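Local coordinates for protein BtGH115A (Bacteroides thetaiotaomicron, PDB 5BY3) that probably hydrolyses glycosidic bonds as a family GH115 4-O-methyl-alpha-glucuronidase with specificity for decorated arabinogalactans, at residues R382-S395 / D423-G435. Residues are numbered along the deposited sequence; the frame is centred on the assembly and turned at random.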
ATOM      1  N   ARG A 382       3.694 -13.547 -18.559  1.00 50.72           N
ATOM      2  CA  ARG A 382       4.719 -12.537 -18.599  1.00 56.99           C
ATOM      3  C   ARG A 382       5.050 -11.989 -20.011  1.00 63.03           C
ATOM      4  O   ARG A 382       5.219 -10.773 -20.178  1.00 63.62           O
ATOM      5  CB  ARG A 382       5.955 -13.073 -17.897  1.00 60.08           C
ATOM      6  CG  ARG A 382       7.076 -12.075 -17.797  1.00 60.90           C
ATOM      7  CD  ARG A 382       8.132 -12.586 -16.849  1.00 68.53           C
ATOM      8  NE  ARG A 382       9.086 -11.503 -16.687  1.00 71.16           N
ATOM      9  CZ  ARG A 382      10.100 -11.491 -15.836  1.00 66.71           C
ATOM     10  NH1 ARG A 382      10.334 -12.520 -15.025  1.00 62.53           N
ATOM     11  NH2 ARG A 382      10.883 -10.423 -15.806  1.00 64.01           N
ATOM     12  N   ALA A 383       5.121 -12.879 -21.011  1.00 65.50           N
ATOM     13  CA  ALA A 383       5.435 -12.505 -22.399  1.00 57.30           C
ATOM     14  C   ALA A 383       4.270 -11.769 -23.130  1.00 56.10           C
ATOM     15  O   ALA A 383       4.485 -11.136 -24.171  1.00 50.08           O
ATOM     16  CB  ALA A 383       5.912 -13.735 -23.179  1.00 56.73           C
ATOM     17  N   ARG A 384       3.049 -11.834 -22.585  1.00 51.30           N
ATOM     18  CA  ARG A 384       1.924 -11.018 -23.107  1.00 54.33           C
ATOM     19  C   ARG A 384       2.266  -9.521 -23.302  1.00 58.20           C
ATOM     20  O   ARG A 384       2.881  -8.882 -22.433  1.00 50.79           O
ATOM     21  CB  ARG A 384       0.700 -11.109 -22.201  1.00 54.22           C
ATOM     22  CG  ARG A 384       0.101 -12.497 -22.065  1.00 55.47           C
ATOM     23  CD  ARG A 384      -1.032 -12.534 -21.060  1.00 56.34           C
ATOM     24  NE  ARG A 384      -2.047 -11.496 -21.282  1.00 56.67           N
ATOM     25  CZ  ARG A 384      -3.302 -11.720 -21.658  1.00 56.55           C
ATOM     26  NH1 ARG A 384      -3.727 -12.963 -21.892  1.00 58.33           N
ATOM     27  NH2 ARG A 384      -4.131 -10.690 -21.821  1.00 52.26           N
ATOM     28  N   LYS A 385       1.840  -8.993 -24.442  1.00 54.07           N
ATOM     29  CA  LYS A 385       2.081  -7.618 -24.847  1.00 57.97           C
ATOM     30  C   LYS A 385       1.472  -6.601 -23.849  1.00 56.41           C
ATOM     31  O   LYS A 385       2.029  -5.529 -23.651  1.00 56.80           O
ATOM     32  CB  LYS A 385       1.568  -7.410 -26.297  1.00 54.78           C
ATOM     33  CG  LYS A 385       1.538  -5.981 -26.839  1.00 57.88           C
ATOM     34  CD  LYS A 385       0.382  -5.802 -27.836  1.00 73.76           C
ATOM     35  CE  LYS A 385       0.208  -4.357 -28.351  1.00 74.33           C
ATOM     36  NZ  LYS A 385      -0.296  -4.302 -29.763  1.00 58.55           N
ATOM     37  N   GLY A 386       0.350  -6.950 -23.222  1.00 54.43           N
ATOM     38  CA  GLY A 386      -0.319  -6.089 -22.234  1.00 51.53           C
ATOM     39  C   GLY A 386       0.319  -5.972 -20.837  1.00 48.82           C
ATOM     40  O   GLY A 386      -0.138  -5.160 -19.993  1.00 50.26           O
ATOM     41  N   GLY A 387       1.378  -6.754 -20.615  1.00 44.00           N
ATOM     42  CA  GLY A 387       2.115  -6.847 -19.350  1.00 42.75           C
ATOM     43  C   GLY A 387       1.296  -7.355 -18.160  1.00 44.54           C
ATOM     44  O   GLY A 387       0.158  -7.793 -18.302  1.00 50.22           O
ATOM     45  N   ASN A 388       1.866  -7.257 -16.964  1.00 46.72           N
ATOM     46  CA  ASN A 388       1.172  -7.686 -15.754  1.00 48.45           C
ATOM     47  C   ASN A 388       1.174  -6.627 -14.671  1.00 46.12           C
ATOM     48  O   ASN A 388       2.216  -6.019 -14.402  1.00 41.20           O
ATOM     49  CB  ASN A 388       1.764  -8.997 -15.237  1.00 50.51           C
ATOM     50  CG  ASN A 388       1.539 -10.154 -16.200  1.00 52.64           C
ATOM     51  OD1 ASN A 388       0.596 -10.918 -16.039  1.00 46.96           O
ATOM     52  ND2 ASN A 388       2.402 -10.275 -17.214  1.00 56.21           N
ATOM     53  N   GLY A 389       0.001  -6.431 -14.061  1.00 41.84           N
ATOM     54  CA  GLY A 389      -0.177  -5.511 -12.953  1.00 45.54           C
ATOM     55  C   GLY A 389      -0.433  -6.174 -11.600  1.00 54.07           C
ATOM     56  O   GLY A 389      -0.531  -7.410 -11.495  1.00 58.06           O
ATOM     57  N   VAL A 390      -0.527  -5.344 -10.557  1.00 50.10           N
ATOM     58  CA  VAL A 390      -0.896  -5.787  -9.206  1.00 46.66           C
ATOM     59  C   VAL A 390      -1.719  -4.730  -8.466  1.00 45.69           C
ATOM     60  O   VAL A 390      -1.429  -3.520  -8.557  1.00 48.16           O
ATOM     61  CB  VAL A 390       0.322  -6.301  -8.364  1.00 46.15           C
ATOM     62  CG1 VAL A 390       1.292  -5.187  -7.973  1.00 40.51           C
ATOM     63  CG2 VAL A 390      -0.141  -7.095  -7.146  1.00 43.88           C
ATOM     64  N   TYR A 391      -2.762  -5.228  -7.796  1.00 39.48           N
ATOM     65  CA  TYR A 391      -3.630  -4.495  -6.926  1.00 37.12           C
ATOM     66  C   TYR A 391      -3.295  -5.009  -5.529  1.00 39.12           C
ATOM     67  O   TYR A 391      -3.533  -6.187  -5.229  1.00 39.16           O
ATOM     68  CB  TYR A 391      -5.092  -4.770  -7.280  1.00 39.21           C
ATOM     69  CG  TYR A 391      -6.127  -4.268  -6.280  1.00 40.16           C
ATOM     70  CD1 TYR A 391      -6.023  -2.980  -5.665  1.00 38.26           C
ATOM     71  CD2 TYR A 391      -7.239  -5.054  -5.965  1.00 41.03           C
ATOM     72  CE1 TYR A 391      -7.000  -2.529  -4.753  1.00 38.69           C
ATOM     73  CE2 TYR A 391      -8.214  -4.604  -5.055  1.00 41.80           C
ATOM     74  CZ  TYR A 391      -8.089  -3.357  -4.445  1.00 40.19           C
ATOM     75  OH  TYR A 391      -9.062  -2.952  -3.543  1.00 43.57           O
ATOM     76  N   TYR A 392      -2.728  -4.109  -4.704  1.00 40.45           N
ATOM     77  CA  TYR A 392      -2.189  -4.389  -3.368  1.00 37.20           C
ATOM     78  C   TYR A 392      -2.959  -3.610  -2.298  1.00 35.63           C
ATOM     79  O   TYR A 392      -3.440  -2.508  -2.577  1.00 33.66           O
ATOM     80  CB  TYR A 392      -0.713  -3.997  -3.317  1.00 36.03           C
ATOM     81  CG  TYR A 392       0.128  -4.661  -2.214  1.00 38.81           C
ATOM     82  CD1 TYR A 392       0.717  -5.902  -2.411  1.00 38.82           C
ATOM     83  CD2 TYR A 392       0.364  -4.020  -0.997  1.00 39.85           C
ATOM     84  CE1 TYR A 392       1.498  -6.494  -1.423  1.00 41.14           C
ATOM     85  CE2 TYR A 392       1.145  -4.598  -0.013  1.00 39.86           C
ATOM     86  CZ  TYR A 392       1.709  -5.838  -0.238  1.00 42.78           C
ATOM     87  OH  TYR A 392       2.489  -6.428   0.719  1.00 38.77           O
ATOM     88  N   HIS A 393      -3.058  -4.177  -1.090  1.00 33.21           N
ATOM     89  CA  HIS A 393      -3.797  -3.568   0.016  1.00 38.09           C
ATOM     90  C   HIS A 393      -2.903  -3.134   1.161  1.00 37.21           C
ATOM     91  O   HIS A 393      -2.150  -3.953   1.680  1.00 37.70           O
ATOM     92  CB  HIS A 393      -4.842  -4.540   0.592  1.00 38.79           C
ATOM     93  CG  HIS A 393      -6.067  -4.696  -0.245  1.00 42.75           C
ATOM     94  ND1 HIS A 393      -6.106  -5.501  -1.368  1.00 46.41           N
ATOM     95  CD2 HIS A 393      -7.307  -4.174  -0.112  1.00 40.43           C
ATOM     96  CE1 HIS A 393      -7.318  -5.461  -1.893  1.00 45.20           C
ATOM     97  NE2 HIS A 393      -8.067  -4.665  -1.149  1.00 44.79           N
ATOM     98  N   VAL A 394      -2.993  -1.866   1.559  1.00 34.55           N
ATOM     99  CA  VAL A 394      -2.500  -1.441   2.904  1.00 36.77           C
ATOM    100  C   VAL A 394      -3.671  -1.060   3.827  1.00 37.59           C
ATOM    101  O   VAL A 394      -3.485  -0.607   4.943  1.00 38.55           O
ATOM    102  CB  VAL A 394      -1.423  -0.314   2.880  1.00 35.53           C
ATOM    103  CG1 VAL A 394      -0.130  -0.794   2.208  1.00 31.05           C
ATOM    104  CG2 VAL A 394      -1.960   0.952   2.239  1.00 34.16           C
ATOM    105  N   SER A 395      -4.886  -1.302   3.332  1.00 40.93           N
ATOM    106  CA  SER A 395      -6.131  -1.087   4.080  1.00 41.95           C
ATOM    107  C   SER A 395      -7.217  -2.068   3.581  1.00 39.18           C
ATOM    108  O   SER A 395      -7.239  -2.427   2.413  1.00 34.51           O
ATOM    109  CB  SER A 395      -6.567   0.374   3.950  1.00 37.63           C
ATOM    110  OG  SER A 395      -7.824   0.560   4.549  1.00 45.47           O
ATOM    111  N   ASP A 423      10.341  -8.357  -9.902  1.00 44.58           N
ATOM    112  CA  ASP A 423      11.276  -9.377 -10.360  1.00 49.33           C
ATOM    113  C   ASP A 423      10.545 -10.526 -11.118  1.00 51.19           C
ATOM    114  O   ASP A 423      11.019 -11.038 -12.134  1.00 50.07           O
ATOM    115  CB  ASP A 423      12.077  -9.922  -9.163  1.00 46.66           C
ATOM    116  CG  ASP A 423      13.197  -8.981  -8.697  1.00 51.87           C
ATOM    117  OD1 ASP A 423      13.475  -7.941  -9.344  1.00 47.70           O
ATOM    118  OD2 ASP A 423      13.834  -9.312  -7.663  1.00 59.13           O
ATOM    119  N   GLN A 424       9.374 -10.901 -10.631  1.00 49.53           N
ATOM    120  CA  GLN A 424       8.562 -11.877 -11.334  1.00 55.04           C
ATOM    121  C   GLN A 424       7.817 -11.284 -12.530  1.00 51.99           C
ATOM    122  O   GLN A 424       6.956 -11.931 -13.093  1.00 55.67           O
ATOM    123  CB  GLN A 424       7.601 -12.612 -10.386  1.00 53.80           C
ATOM    124  CG  GLN A 424       8.274 -13.445  -9.286  1.00 55.95           C
ATOM    125  CD  GLN A 424       9.185 -14.552  -9.801  1.00 56.41           C
ATOM    126  OE1 GLN A 424      10.317 -14.724  -9.328  1.00 52.42           O
ATOM    127  NE2 GLN A 424       8.703 -15.299 -10.772  1.00 59.95           N
ATOM    128  N   GLY A 425       8.156 -10.066 -12.933  1.00 52.52           N
ATOM    129  CA  GLY A 425       7.615  -9.528 -14.169  1.00 50.84           C
ATOM    130  C   GLY A 425       6.299  -8.770 -14.075  1.00 54.10           C
ATOM    131  O   GLY A 425       5.706  -8.466 -15.113  1.00 47.17           O
ATOM    132  N   ILE A 426       5.844  -8.443 -12.854  1.00 54.01           N
ATOM    133  CA  ILE A 426       4.683  -7.536 -12.694  1.00 50.47           C
ATOM    134  C   ILE A 426       5.214  -6.087 -12.768  1.00 48.76           C
ATOM    135  O   ILE A 426       5.658  -5.532 -11.755  1.00 45.46           O
ATOM    136  CB  ILE A 426       3.893  -7.810 -11.396  1.00 46.91           C
ATOM    137  CG1 ILE A 426       3.402  -9.257 -11.380  1.00 49.07           C
ATOM    138  CG2 ILE A 426       2.757  -6.805 -11.226  1.00 47.74           C
ATOM    139  CD1 ILE A 426       2.682  -9.736 -10.127  1.00 44.22           C
ATOM    140  N   GLN A 427       5.184  -5.495 -13.968  1.00 43.59           N
ATOM    141  CA  GLN A 427       5.881  -4.225 -14.234  1.00 43.78           C
ATOM    142  C   GLN A 427       5.048  -3.164 -14.959  1.00 46.46           C
ATOM    143  O   GLN A 427       5.528  -2.057 -15.274  1.00 51.20           O
ATOM    144  CB  GLN A 427       7.151  -4.470 -15.047  1.00 41.58           C
ATOM    145  CG  GLN A 427       8.113  -5.511 -14.496  1.00 47.79           C
ATOM    146  CD  GLN A 427       9.464  -5.528 -15.218  1.00 52.50           C
ATOM    147  OE1 GLN A 427       9.708  -4.778 -16.174  1.00 54.60           O
ATOM    148  NE2 GLN A 427      10.349  -6.385 -14.751  1.00 53.06           N
ATOM    149  N   LYS A 428       3.807  -3.490 -15.252  1.00 39.59           N
ATOM    150  CA  LYS A 428       3.026  -2.581 -16.051  1.00 44.25           C
ATOM    151  C   LYS A 428       2.241  -1.593 -15.156  1.00 44.96           C
ATOM    152  O   LYS A 428       2.181  -0.381 -15.439  1.00 46.77           O
ATOM    153  CB  LYS A 428       2.106  -3.401 -16.985  1.00 48.32           C
ATOM    154  CG  LYS A 428       1.306  -2.609 -17.997  1.00 55.21           C
ATOM    155  CD  LYS A 428       2.146  -2.091 -19.155  1.00 54.83           C
ATOM    156  CE  LYS A 428       1.194  -1.578 -20.228  1.00 64.35           C
ATOM    157  NZ  LYS A 428       1.812  -1.589 -21.588  1.00 72.52           N
HETATM  158  N   MSE A 429       1.659  -2.113 -14.079  1.00 39.05           N
HETATM  159  CA  MSE A 429       0.618  -1.406 -13.381  1.00 42.90           C
HETATM  160  C   MSE A 429       0.567  -1.838 -11.939  1.00 45.43           C
HETATM  161  O   MSE A 429       0.330  -3.018 -11.628  1.00 39.94           O
HETATM  162  CB  MSE A 429      -0.697  -1.716 -14.095  1.00 41.89           C
HETATM  163  CG  MSE A 429      -1.768  -0.641 -13.995  1.00 48.52           C
HETATM  164 SE   MSE A 429      -3.408  -1.101 -15.008  1.00 61.06          SE
HETATM  165  CE  MSE A 429      -2.604  -0.951 -16.817  1.00 48.02           C
ATOM    166  N   TRP A 430       0.791  -0.865 -11.049  1.00 44.98           N
ATOM    167  CA  TRP A 430       0.686  -1.062  -9.599  1.00 43.22           C
ATOM    168  C   TRP A 430      -0.359  -0.111  -9.025  1.00 40.35           C
ATOM    169  O   TRP A 430      -0.371   1.101  -9.311  1.00 42.77           O
ATOM    170  CB  TRP A 430       2.012  -0.757  -8.946  1.00 41.98           C
ATOM    171  CG  TRP A 430       3.120  -1.747  -9.117  1.00 44.57           C
ATOM    172  CD1 TRP A 430       3.177  -2.832  -9.961  1.00 47.46           C
ATOM    173  CD2 TRP A 430       4.368  -1.707  -8.434  1.00 45.62           C
ATOM    174  NE1 TRP A 430       4.373  -3.491  -9.806  1.00 46.85           N
ATOM    175  CE2 TRP A 430       5.124  -2.827  -8.876  1.00 45.35           C
ATOM    176  CE3 TRP A 430       4.912  -0.851  -7.459  1.00 43.61           C
ATOM    177  CZ2 TRP A 430       6.405  -3.102  -8.392  1.00 47.57           C
ATOM    178  CZ3 TRP A 430       6.181  -1.124  -6.972  1.00 46.86           C
ATOM    179  CH2 TRP A 430       6.921  -2.239  -7.442  1.00 47.60           C
ATOM    180  N   ILE A 431      -1.235  -0.676  -8.220  1.00 33.45           N
ATOM    181  CA  ILE A 431      -2.353   0.045  -7.672  1.00 30.38           C
ATOM    182  C   ILE A 431      -2.505  -0.344  -6.225  1.00 32.37           C
ATOM    183  O   ILE A 431      -2.681  -1.561  -5.869  1.00 26.91           O
ATOM    184  CB  ILE A 431      -3.690  -0.245  -8.401  1.00 29.70           C
ATOM    185  CG1 ILE A 431      -3.661   0.177  -9.876  1.00 29.91           C
ATOM    186  CG2 ILE A 431      -4.848   0.410  -7.630  1.00 31.62           C
ATOM    187  CD1 ILE A 431      -3.601   1.675 -10.185  1.00 31.31           C
ATOM    188  N   LEU A 432      -2.462   0.705  -5.390  1.00 36.33           N
ATOM    189  CA  LEU A 432      -2.518   0.553  -3.942  1.00 35.07           C
ATOM    190  C   LEU A 432      -3.883   0.925  -3.356  1.00 36.97           C
ATOM    191  O   LEU A 432      -4.366   2.054  -3.543  1.00 38.36           O
ATOM    192  CB  LEU A 432      -1.413   1.403  -3.328  1.00 34.39           C
ATOM    193  CG  LEU A 432      -1.105   1.370  -1.821  1.00 32.79           C
ATOM    194  CD1 LEU A 432      -0.777  -0.023  -1.316  1.00 30.36           C
ATOM    195  CD2 LEU A 432       0.055   2.310  -1.607  1.00 32.51           C
ATOM    196  N   ASN A 433      -4.498  -0.004  -2.629  1.00 35.33           N
ATOM    197  CA  ASN A 433      -5.654   0.350  -1.817  1.00 33.39           C
ATOM    198  C   ASN A 433      -5.198   1.079  -0.572  1.00 37.05           C
ATOM    199  O   ASN A 433      -4.450   0.501   0.254  1.00 35.16           O
ATOM    200  CB  ASN A 433      -6.423  -0.886  -1.403  1.00 34.19           C
ATOM    201  CG  ASN A 433      -7.750  -0.544  -0.757  1.00 33.26           C
ATOM    202  OD1 ASN A 433      -7.886   0.487  -0.109  1.00 36.76           O
ATOM    203  ND2 ASN A 433      -8.732  -1.386  -0.956  1.00 31.23           N
ATOM    204  N   VAL A 434      -5.627   2.342  -0.435  1.00 38.71           N
ATOM    205  CA  VAL A 434      -5.031   3.233   0.586  1.00 37.42           C
ATOM    206  C   VAL A 434      -6.001   3.729   1.644  1.00 41.09           C
ATOM    207  O   VAL A 434      -5.638   4.617   2.460  1.00 38.94           O
ATOM    208  CB  VAL A 434      -4.346   4.478  -0.016  1.00 35.60           C
ATOM    209  CG1 VAL A 434      -3.198   4.080  -0.912  1.00 31.87           C
ATOM    210  CG2 VAL A 434      -5.358   5.407  -0.699  1.00 32.50           C
ATOM    211  N   GLY A 435      -7.232   3.213   1.595  1.00 40.02           N
ATOM    212  CA  GLY A 435      -8.271   3.630   2.530  1.00 39.62           C
ATOM    213  C   GLY A 435      -8.538   5.117   2.337  1.00 42.83           C
ATOM    214  O   GLY A 435      -8.868   5.555   1.212  1.00 36.11           O
TER
HETATM  215  O   HOH W   1      -9.322   0.430   2.338  1.00 33.71           O
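Arg-382, its chain extended from CG to NE, lays one face of its guanidinium over Gly-425, with Gly-425 CA 3.5 Å from Arg-382 NE; NH1 adds a weak bond to Asp-423 O. Gly-425 is the C-prime residue of the Schellman motif that ends helix 411-423, and the arginine covers that helix end. Past the turn at Arg-384 to Gly-387, the bent chain of Lys-428 runs by Gly-386 O and reaches a salt bridge with Glu-161. Asn-388 O accepts from Lys-428 N, the donor standing above the carbonyl plane, while the side-chain OD1 of Asn-388 accepts a hydrogen bond from Trp-365 NE1. Val-390 places CG1 over the five-membered ring of Trp-430, 4.0 Å from its centroid, a CH-pi contact; Ile-426 CG2 packs against the same valine. The indole is held from within its own segment by NE1 donating to Ile-426 O. Strands 388-393 and 429-433 run parallel, 6° apart, and the backbone N and O of Tyr-392 both turn to strand 429-433 and straddle Leu-432: N gives to Ile-431 O at 2.8 Å and O accepts from Asn-433 N at 2.7 Å. On the face of Tyr-391 and His-393, Asn-433 has CG anti to its N (chi1 -170°), which sets its amide beside the tyrosine, planes 16° apart; ND2 donates to Tyr-391 OH at 3.0 Å. Asn-433 OD1 closes an Asx turn with Gly-435 N and accepts a hydrogen bond from a water that in turn accepts from Ser-395 OG, near the bound nickel. These strands and helix 411-423 form a beta-alpha-beta unit of the eight-stranded parallel sheet, as in a TIM barrel, the fold of this family's clan.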